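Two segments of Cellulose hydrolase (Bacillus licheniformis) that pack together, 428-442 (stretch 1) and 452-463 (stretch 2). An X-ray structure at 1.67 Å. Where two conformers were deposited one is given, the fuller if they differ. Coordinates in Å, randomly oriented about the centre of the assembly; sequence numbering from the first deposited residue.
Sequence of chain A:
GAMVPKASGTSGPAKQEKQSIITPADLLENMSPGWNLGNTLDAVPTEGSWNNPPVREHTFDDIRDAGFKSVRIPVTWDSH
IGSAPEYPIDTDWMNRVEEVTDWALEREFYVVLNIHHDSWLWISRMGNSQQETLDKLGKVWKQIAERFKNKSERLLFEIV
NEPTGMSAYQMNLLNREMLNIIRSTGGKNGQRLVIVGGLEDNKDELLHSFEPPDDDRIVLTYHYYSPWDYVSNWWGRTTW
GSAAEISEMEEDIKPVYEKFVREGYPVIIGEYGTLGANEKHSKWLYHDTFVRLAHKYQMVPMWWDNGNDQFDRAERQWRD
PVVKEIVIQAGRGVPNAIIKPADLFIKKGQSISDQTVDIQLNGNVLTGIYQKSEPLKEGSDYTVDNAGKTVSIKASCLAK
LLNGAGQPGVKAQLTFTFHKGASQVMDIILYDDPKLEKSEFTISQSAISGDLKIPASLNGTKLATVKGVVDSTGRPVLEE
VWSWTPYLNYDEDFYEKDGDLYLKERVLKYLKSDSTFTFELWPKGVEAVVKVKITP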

# COMPACT_ATOMS: atom_id res chain seq x y z
N ILE A 428 18.75 -3.47 15.88
CA ILE A 428 19.84 -4.40 16.12
C ILE A 428 19.22 -5.69 16.66
O ILE A 428 18.68 -5.70 17.76
CB ILE A 428 20.86 -3.83 17.12
CG1 ILE A 428 21.35 -2.46 16.66
CG2 ILE A 428 22.01 -4.83 17.32
CD1 ILE A 428 22.80 -2.41 16.24
N ILE A 429 19.29 -6.75 15.88
CA ILE A 429 18.54 -7.97 16.16
C ILE A 429 19.45 -9.15 16.46
O ILE A 429 20.26 -9.54 15.62
CB ILE A 429 17.64 -8.34 14.97
CG1 ILE A 429 16.76 -7.16 14.55
CG2 ILE A 429 16.80 -9.57 15.30
CD1 ILE A 429 15.98 -7.39 13.25
N LEU A 430 19.31 -9.72 17.65
CA LEU A 430 19.99 -10.97 17.97
C LEU A 430 19.17 -12.16 17.48
O LEU A 430 17.98 -12.25 17.78
CB LEU A 430 20.23 -11.09 19.48
CG LEU A 430 21.07 -12.26 19.99
CD1 LEU A 430 22.51 -12.15 19.50
CD2 LEU A 430 21.03 -12.32 21.52
N TYR A 431 19.79 -13.06 16.73
CA TYR A 431 19.06 -14.25 16.27
C TYR A 431 19.87 -15.51 16.48
O TYR A 431 21.08 -15.45 16.77
CB TYR A 431 18.66 -14.13 14.80
CG TYR A 431 19.74 -14.51 13.81
CD1 TYR A 431 20.70 -13.58 13.41
CD2 TYR A 431 19.80 -15.79 13.26
CE1 TYR A 431 21.68 -13.92 12.50
CE2 TYR A 431 20.79 -16.13 12.35
CZ TYR A 431 21.72 -15.19 11.97
OH TYR A 431 22.70 -15.53 11.08
N ASP A 432 19.19 -16.64 16.37
CA ASP A 432 19.82 -17.95 16.45
C ASP A 432 19.10 -18.86 15.46
O ASP A 432 18.07 -18.46 14.90
CB ASP A 432 19.75 -18.51 17.87
CG ASP A 432 20.93 -19.41 18.19
OD1 ASP A 432 21.66 -19.81 17.26
OD2 ASP A 432 21.12 -19.71 19.39
N ASP A 433 19.64 -20.05 15.22
CA ASP A 433 19.01 -21.00 14.30
C ASP A 433 17.54 -21.22 14.72
O ASP A 433 17.26 -21.53 15.87
CB ASP A 433 19.74 -22.36 14.30
CG ASP A 433 21.23 -22.24 14.00
OD1 ASP A 433 21.63 -21.53 13.06
OD2 ASP A 433 22.02 -22.89 14.73
N PRO A 434 16.61 -21.06 13.77
CA PRO A 434 15.20 -21.35 14.05
C PRO A 434 14.99 -22.82 14.37
O PRO A 434 15.70 -23.66 13.81
CB PRO A 434 14.50 -20.97 12.74
CG PRO A 434 15.56 -21.12 11.69
CD PRO A 434 16.84 -20.71 12.36
N LYS A 435 14.05 -23.14 15.25
CA LYS A 435 13.78 -24.52 15.60
C LYS A 435 12.30 -24.85 15.39
O LYS A 435 11.42 -24.12 15.85
CB LYS A 435 14.21 -24.81 17.04
N LEU A 436 12.04 -25.94 14.69
CA LEU A 436 10.66 -26.39 14.51
C LEU A 436 10.41 -27.63 15.35
O LEU A 436 11.24 -28.54 15.38
CB LEU A 436 10.38 -26.68 13.04
CG LEU A 436 9.91 -25.52 12.15
CD1 LEU A 436 10.89 -24.37 12.15
CD2 LEU A 436 9.70 -26.03 10.72
N GLU A 437 9.28 -27.67 16.05
CA GLU A 437 8.94 -28.84 16.86
C GLU A 437 8.77 -30.07 15.98
O GLU A 437 9.13 -31.18 16.35
CB GLU A 437 7.65 -28.58 17.66
N LYS A 438 8.24 -29.83 14.79
CA LYS A 438 7.90 -30.88 13.86
C LYS A 438 8.18 -30.32 12.47
O LYS A 438 7.76 -29.21 12.18
CB LYS A 438 6.44 -31.28 14.05
CG LYS A 438 5.96 -32.51 13.32
CD LYS A 438 4.48 -32.69 13.62
CE LYS A 438 3.81 -33.75 12.76
NZ LYS A 438 2.33 -33.69 12.91
N SER A 439 8.91 -31.07 11.65
CA SER A 439 9.29 -30.60 10.32
C SER A 439 8.73 -31.49 9.22
O SER A 439 9.02 -31.29 8.04
CB SER A 439 10.81 -30.50 10.19
OG SER A 439 11.31 -29.42 10.94
N GLU A 440 7.95 -32.49 9.62
CA GLU A 440 7.28 -33.36 8.66
C GLU A 440 5.81 -33.50 9.02
O GLU A 440 5.47 -33.83 10.17
CB GLU A 440 7.94 -34.74 8.61
CG GLU A 440 7.17 -35.74 7.75
CD GLU A 440 7.79 -37.12 7.75
OE1 GLU A 440 8.97 -37.24 7.36
OE2 GLU A 440 7.09 -38.08 8.13
N PHE A 441 4.93 -33.26 8.05
CA PHE A 441 3.49 -33.33 8.29
C PHE A 441 2.85 -34.24 7.26
O PHE A 441 3.24 -34.24 6.10
CB PHE A 441 2.86 -31.94 8.23
CG PHE A 441 3.36 -31.01 9.30
CD1 PHE A 441 4.56 -30.32 9.14
CD2 PHE A 441 2.62 -30.81 10.46
CE1 PHE A 441 5.02 -29.47 10.13
CE2 PHE A 441 3.07 -29.95 11.44
CZ PHE A 441 4.27 -29.28 11.27
N THR A 442 1.85 -35.00 7.68
CA THR A 442 1.10 -35.83 6.74
C THR A 442 -0.30 -35.27 6.65
O THR A 442 -0.94 -35.00 7.67
CB THR A 442 1.09 -37.30 7.17
OG1 THR A 442 2.43 -37.79 7.19
CG2 THR A 442 0.25 -38.16 6.20
N LEU A 452 -2.63 -25.14 7.39
CA LEU A 452 -1.71 -25.98 8.16
C LEU A 452 -0.84 -25.10 9.04
O LEU A 452 -0.12 -24.23 8.55
CB LEU A 452 -0.83 -26.84 7.24
CG LEU A 452 0.27 -27.69 7.90
CD1 LEU A 452 -0.30 -28.83 8.74
CD2 LEU A 452 1.25 -28.23 6.86
N LYS A 453 -0.93 -25.32 10.35
CA LYS A 453 -0.08 -24.64 11.31
C LYS A 453 1.23 -25.40 11.48
O LYS A 453 1.23 -26.62 11.65
CB LYS A 453 -0.80 -24.52 12.66
CG LYS A 453 0.01 -23.81 13.74
CD LYS A 453 -0.75 -23.80 15.05
CE LYS A 453 -0.04 -22.92 16.08
NZ LYS A 453 -0.72 -22.94 17.41
N ILE A 454 2.34 -24.66 11.42
CA ILE A 454 3.66 -25.20 11.66
C ILE A 454 4.28 -24.45 12.84
O ILE A 454 4.88 -23.39 12.66
CB ILE A 454 4.55 -25.07 10.39
CG1 ILE A 454 3.88 -25.81 9.22
CG2 ILE A 454 5.95 -25.60 10.66
CD1 ILE A 454 4.19 -25.22 7.84
N PRO A 455 4.11 -24.98 14.06
CA PRO A 455 4.68 -24.32 15.25
C PRO A 455 6.19 -24.13 15.12
O PRO A 455 6.89 -25.03 14.64
CB PRO A 455 4.34 -25.29 16.39
CG PRO A 455 3.13 -26.02 15.90
CD PRO A 455 3.35 -26.19 14.41
N ALA A 456 6.68 -22.97 15.51
CA ALA A 456 8.09 -22.67 15.34
C ALA A 456 8.63 -21.79 16.47
O ALA A 456 7.87 -21.06 17.12
CB ALA A 456 8.32 -21.98 13.99
N SER A 457 9.93 -21.91 16.72
CA SER A 457 10.68 -20.92 17.49
C SER A 457 11.61 -20.26 16.51
O SER A 457 12.68 -20.79 16.21
CB SER A 457 11.49 -21.56 18.63
OG SER A 457 10.68 -22.37 19.47
N LEU A 458 11.22 -19.10 15.99
CA LEU A 458 12.00 -18.46 14.92
C LEU A 458 13.28 -17.79 15.44
O LEU A 458 14.18 -17.45 14.67
CB LEU A 458 11.13 -17.46 14.16
CG LEU A 458 10.01 -18.13 13.36
CD1 LEU A 458 9.07 -17.09 12.76
CD2 LEU A 458 10.57 -19.03 12.26
N ASN A 459 13.34 -17.59 16.75
CA ASN A 459 14.56 -17.13 17.43
C ASN A 459 15.14 -15.86 16.81
O ASN A 459 16.34 -15.76 16.63
CB ASN A 459 15.62 -18.24 17.43
CG ASN A 459 15.21 -19.44 18.25
OD1 ASN A 459 14.43 -19.32 19.20
ND2 ASN A 459 15.74 -20.62 17.90
N GLY A 460 14.27 -14.91 16.51
CA GLY A 460 14.72 -13.61 16.02
C GLY A 460 14.63 -13.46 14.52
O GLY A 460 14.72 -12.34 14.00
N THR A 461 14.48 -14.57 13.81
CA THR A 461 14.36 -14.51 12.36
C THR A 461 12.93 -14.15 11.96
O THR A 461 12.02 -14.22 12.77
CB THR A 461 14.77 -15.83 11.68
OG1 THR A 461 13.81 -16.85 11.97
CG2 THR A 461 16.15 -16.28 12.13
N LYS A 462 12.76 -13.75 10.70
CA LYS A 462 11.46 -13.32 10.19
C LYS A 462 11.18 -13.99 8.86
O LYS A 462 12.09 -14.21 8.06
CB LYS A 462 11.40 -11.80 10.01
CG LYS A 462 11.79 -10.99 11.24
CD LYS A 462 12.03 -9.54 10.85
CE LYS A 462 12.32 -8.68 12.07
NZ LYS A 462 12.52 -7.26 11.66
N LEU A 463 9.91 -14.30 8.61
CA LEU A 463 9.55 -14.93 7.35
C LEU A 463 9.72 -13.96 6.17
O LEU A 463 9.30 -12.80 6.24
CB LEU A 463 8.11 -15.43 7.39
CG LEU A 463 7.59 -16.12 6.13
CD1 LEU A 463 8.41 -17.38 5.83
CD2 LEU A 463 6.12 -16.44 6.31
O HOH W 1 10.15 -25.10 18.61
O HOH W 2 6.54 -27.73 14.06

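Backbone pairing sets the register. Lys435 and Ser457 form an antiparallel hydrogen-bonded pair: Lys435 N donates to Ser457 O at 2.9 Å, and Ser457 N returns the bond to Lys435 O at 2.8 Å, both nearly straight. A weaker contact extends the match: beside the Lys435 N bond, Pro434 CA approaches Ser457 O at 3.4 Å in a CA-H...O contact.

The second polar anchor is Asn459, in the type I' turn from Leu458 to Thr461. Its backbone phi is positive, a conformation asparagine tolerates well, and it bonds at two levels. Asn459 O accepts from Asp432 N at 3.0 Å, while Asn459 ND2, carried by a chi1 in m and a CB pointing toward stretch 1, donates to Asp433 O at 2.7 Å. Asp432 OD1 accepts from Asp433 N at 2.9 Å, bracing this bend. The turn is closed by Thr461, whose N and OG1 both donate to Leu458 O, at 3.0 and 2.8 Å. Gly460 is obligatory on two counts: its backbone angles call for glycine, and an ideal CB would lie 2.5 Å from Leu430 O.

Apolar packing dominates the other end. Phe441, buried and directed toward stretch 2, loses more area to the contact than any other residue; its CD2 lies 3.9 Å from Leu452 CD1 and its CE1 3.9 Å from Ile454 CG1. The broad ring thus spans alternate residues of a strand running roughly antiparallel to its own. Leu436 joins the cluster, with CD2 3.8 Å from Ile454 CG2 and CD1 4.0 Å from Ala456 CB, where the leucine packs against the alanine methyl.

Water fills in where direct pairing lapses. Water 2 donates to Lys438 O at 2.7 Å and Pro455 O at 2.8 Å, bridging the separating backbones.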